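Local structure of cell division protein FtsI/penicillin binding protein 2 (Legionella pneumophila subsp. pneumophila ATCC 43290, 4ZTK) at residues K37-K42 with V278-G283. The protein is probably a D,D-transpeptidase of the penicillin-binding protein family that cross-links peptidoglycan during cell division. Sequence-based numbering, arbitrary orientation.
Sequences KQYHAK and VVIEEG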
ATOM      1  N   LYS A  37      -6.683  11.101  16.206  1.00 31.39           N
ATOM      2  CA  LYS A  37      -7.422  12.153  16.891  1.00 36.25           C
ATOM      3  C   LYS A  37      -7.780  13.297  15.940  1.00 34.91           C
ATOM      4  O   LYS A  37      -8.909  13.787  15.943  1.00 37.12           O
ATOM      5  CB  LYS A  37      -6.632  12.681  18.087  1.00 33.65           C
ATOM      6  CG  LYS A  37      -7.285  13.876  18.761  1.00 35.18           C
ATOM      7  CD  LYS A  37      -6.696  14.137  20.137  1.00 39.13           C
ATOM      8  CE  LYS A  37      -7.441  15.265  20.852  1.00 45.31           C
ATOM      9  NZ  LYS A  37      -7.247  16.580  20.171  1.00 48.18           N
ATOM     10  N   GLN A  38      -6.812  13.713  15.129  1.00 32.01           N
ATOM     11  CA  GLN A  38      -7.009  14.819  14.196  1.00 43.92           C
ATOM     12  C   GLN A  38      -8.072  14.500  13.142  1.00 39.38           C
ATOM     13  O   GLN A  38      -8.805  15.381  12.700  1.00 35.93           O
ATOM     14  CB  GLN A  38      -5.687  15.175  13.517  1.00 47.07           C
ATOM     15  CG  GLN A  38      -5.785  16.284  12.481  1.00 59.75           C
ATOM     16  CD  GLN A  38      -4.425  16.840  12.101  1.00 74.85           C
ATOM     17  OE1 GLN A  38      -3.425  16.570  12.770  1.00 80.30           O
ATOM     18  NE2 GLN A  38      -4.380  17.623  11.025  1.00 74.04           N
ATOM     19  N   TYR A  39      -8.156  13.230  12.761  1.00 37.73           N
ATOM     20  CA  TYR A  39      -9.067  12.798  11.710  1.00 36.43           C
ATOM     21  C   TYR A  39     -10.385  12.283  12.274  1.00 37.44           C
ATOM     22  O   TYR A  39     -11.237  11.806  11.519  1.00 34.04           O
ATOM     23  CB  TYR A  39      -8.426  11.684  10.879  1.00 28.90           C
ATOM     24  CG  TYR A  39      -7.243  12.105  10.036  1.00 36.25           C
ATOM     25  CD1 TYR A  39      -7.105  13.415   9.591  1.00 33.63           C
ATOM     26  CD2 TYR A  39      -6.270  11.182   9.667  1.00 38.75           C
ATOM     27  CE1 TYR A  39      -6.023  13.794   8.805  1.00 34.46           C
ATOM     28  CE2 TYR A  39      -5.187  11.549   8.888  1.00 35.12           C
ATOM     29  CZ  TYR A  39      -5.068  12.856   8.460  1.00 35.23           C
ATOM     30  OH  TYR A  39      -3.992  13.221   7.685  1.00 32.96           O
ATOM     31  N   HIS A  40     -10.546  12.374  13.594  1.00 35.54           N
ATOM     32  CA  HIS A  40     -11.697  11.790  14.279  1.00 33.01           C
ATOM     33  C   HIS A  40     -11.921  10.352  13.824  1.00 37.67           C
ATOM     34  O   HIS A  40     -13.056   9.916  13.660  1.00 38.90           O
ATOM     35  CB  HIS A  40     -12.965  12.606  14.018  1.00 46.75           C
ATOM     36  CG  HIS A  40     -12.849  14.046  14.408  1.00 57.52           C
ATOM     37  ND1 HIS A  40     -12.684  15.058  13.486  1.00 59.51           N
ATOM     38  CD2 HIS A  40     -12.872  14.646  15.623  1.00 60.23           C
ATOM     39  CE1 HIS A  40     -12.613  16.217  14.114  1.00 60.63           C
ATOM     40  NE2 HIS A  40     -12.722  15.995  15.412  1.00 63.59           N
ATOM     41  N   ALA A  41     -10.832   9.627  13.601  1.00 33.69           N
ATOM     42  CA  ALA A  41     -10.911   8.294  13.023  1.00 35.44           C
ATOM     43  C   ALA A  41     -11.348   7.253  14.044  1.00 37.95           C
ATOM     44  O   ALA A  41     -11.131   7.411  15.246  1.00 37.30           O
ATOM     45  CB  ALA A  41      -9.576   7.907  12.423  1.00 28.71           C
ATOM     46  N   LYS A  42     -11.963   6.182  13.557  1.00 40.46           N
ATOM     47  CA  LYS A  42     -12.306   5.059  14.414  1.00 38.20           C
ATOM     48  C   LYS A  42     -11.028   4.376  14.890  1.00 38.97           C
ATOM     49  O   LYS A  42     -10.893   4.036  16.064  1.00 38.12           O
ATOM     50  CB  LYS A  42     -13.201   4.067  13.673  1.00 38.14           C
ATOM     51  CG  LYS A  42     -13.642   2.883  14.523  1.00 47.48           C
ATOM     52  CD  LYS A  42     -14.565   1.960  13.745  1.00 56.55           C
ATOM     53  CE  LYS A  42     -14.999   0.779  14.595  1.00 65.38           C
ATOM     54  NZ  LYS A  42     -15.733  -0.239  13.792  1.00 72.04           N
ATOM     55  N   VAL A 278       0.439   3.188   5.871  1.00 28.83           N
ATOM     56  CA  VAL A 278      -0.448   3.922   6.762  1.00 25.75           C
ATOM     57  C   VAL A 278      -1.889   3.586   6.411  1.00 31.51           C
ATOM     58  O   VAL A 278      -2.276   3.641   5.241  1.00 25.07           O
ATOM     59  CB  VAL A 278      -0.261   5.448   6.617  1.00 28.22           C
ATOM     60  CG1 VAL A 278      -1.285   6.189   7.453  1.00 27.78           C
ATOM     61  CG2 VAL A 278       1.150   5.860   7.009  1.00 28.03           C
ATOM     62  N   VAL A 279      -2.681   3.228   7.416  1.00 25.13           N
ATOM     63  CA  VAL A 279      -4.102   2.989   7.206  1.00 29.59           C
ATOM     64  C   VAL A 279      -4.914   3.713   8.267  1.00 30.53           C
ATOM     65  O   VAL A 279      -4.666   3.561   9.463  1.00 31.42           O
ATOM     66  CB  VAL A 279      -4.451   1.480   7.223  1.00 31.61           C
ATOM     67  CG1 VAL A 279      -5.962   1.277   7.138  1.00 29.45           C
ATOM     68  CG2 VAL A 279      -3.759   0.768   6.078  1.00 29.85           C
ATOM     69  N   ILE A 280      -5.870   4.516   7.817  1.00 26.30           N
ATOM     70  CA  ILE A 280      -6.757   5.250   8.709  1.00 29.46           C
ATOM     71  C   ILE A 280      -8.155   4.697   8.500  1.00 30.56           C
ATOM     72  O   ILE A 280      -8.567   4.487   7.359  1.00 29.23           O
ATOM     73  CB  ILE A 280      -6.788   6.757   8.365  1.00 28.29           C
ATOM     74  CG1 ILE A 280      -5.372   7.336   8.279  1.00 28.78           C
ATOM     75  CG2 ILE A 280      -7.657   7.521   9.360  1.00 28.66           C
ATOM     76  CD1 ILE A 280      -4.573   7.238   9.566  1.00 29.66           C
ATOM     77  N   GLU A 281      -8.889   4.464   9.582  1.00 31.50           N
ATOM     78  CA  GLU A 281     -10.235   3.907   9.465  1.00 32.88           C
ATOM     79  C   GLU A 281     -11.320   4.901   9.866  1.00 30.38           C
ATOM     80  O   GLU A 281     -11.352   5.370  11.000  1.00 32.84           O
ATOM     81  CB  GLU A 281     -10.366   2.632  10.298  1.00 32.52           C
ATOM     82  CG  GLU A 281     -11.740   1.998  10.233  1.00 35.14           C
ATOM     83  CD  GLU A 281     -11.879   0.815  11.175  1.00 48.53           C
ATOM     84  OE1 GLU A 281     -12.782  -0.016  10.946  1.00 49.60           O
ATOM     85  OE2 GLU A 281     -11.089   0.718  12.143  1.00 45.81           O
ATOM     86  N   GLU A 282     -12.209   5.204   8.924  1.00 34.35           N
ATOM     87  CA  GLU A 282     -13.305   6.141   9.142  1.00 37.39           C
ATOM     88  C   GLU A 282     -12.812   7.510   9.581  1.00 33.64           C
ATOM     89  O   GLU A 282     -13.416   8.149  10.439  1.00 38.10           O
ATOM     90  CB  GLU A 282     -14.309   5.593  10.158  1.00 42.92           C
ATOM     91  CG  GLU A 282     -15.057   4.364   9.682  1.00 58.47           C
ATOM     92  CD  GLU A 282     -16.036   3.849  10.717  1.00 70.62           C
ATOM     93  OE1 GLU A 282     -16.688   4.682  11.383  1.00 72.73           O
ATOM     94  OE2 GLU A 282     -16.145   2.613  10.870  1.00 75.69           O
ATOM     95  N   GLY A 283     -11.708   7.955   8.997  1.00 34.23           N
ATOM     96  CA  GLY A 283     -11.204   9.288   9.270  1.00 32.38           C
ATOM     97  C   GLY A 283     -11.779  10.295   8.292  1.00 40.65           C
ATOM     98  O   GLY A 283     -12.290   9.925   7.230  1.00 30.19           O
TER
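Tyr39 meets Ile280 where helix 22-38 of the transpeptidase fold turns toward strand 43-49, the antiparallel neighbour of strand 274-281 in the central sheet. The two side chains cross at about a right angle, ring atom CD2 of Tyr39 lying 3.9 Å from CG2 of Ile280; beyond the ring, Tyr39 OH bonds to Leu298 O and so ties this corner to helix 295-310. Tyr39 O also receives a CA-H...O contact from Gly283 CA at 3.4 Å. His40, the first residue to leave helical geometry, closes the helix in a Schellman motif: its phi is positive (48°) and two bonds run back into the last turn, one from His40 N to Lys37 O. Its imidazole leads away from residues 278-283 and meets the ring of Tyr284. Ala41 then sets CB against CG2 of Ile280, 3.6 Å away, and slightly nearer to Glu281 O. Glu281 O accepts the hydrogen bond from Lys42 N (2.8 Å), almost in line with its C=O (168°) although bent at the hydrogen (134°). Fully extended, the Lys42 chain runs beside Glu281, whose carboxylate is held by Arg74 and Ser43. Neither glutamate forms a salt bridge with Lys42, though opposite charges this close probably still attract: NZ stays 4.1 Å from Glu282 OE2, whereas Lys42 CD touches that same oxygen at 3.3 Å.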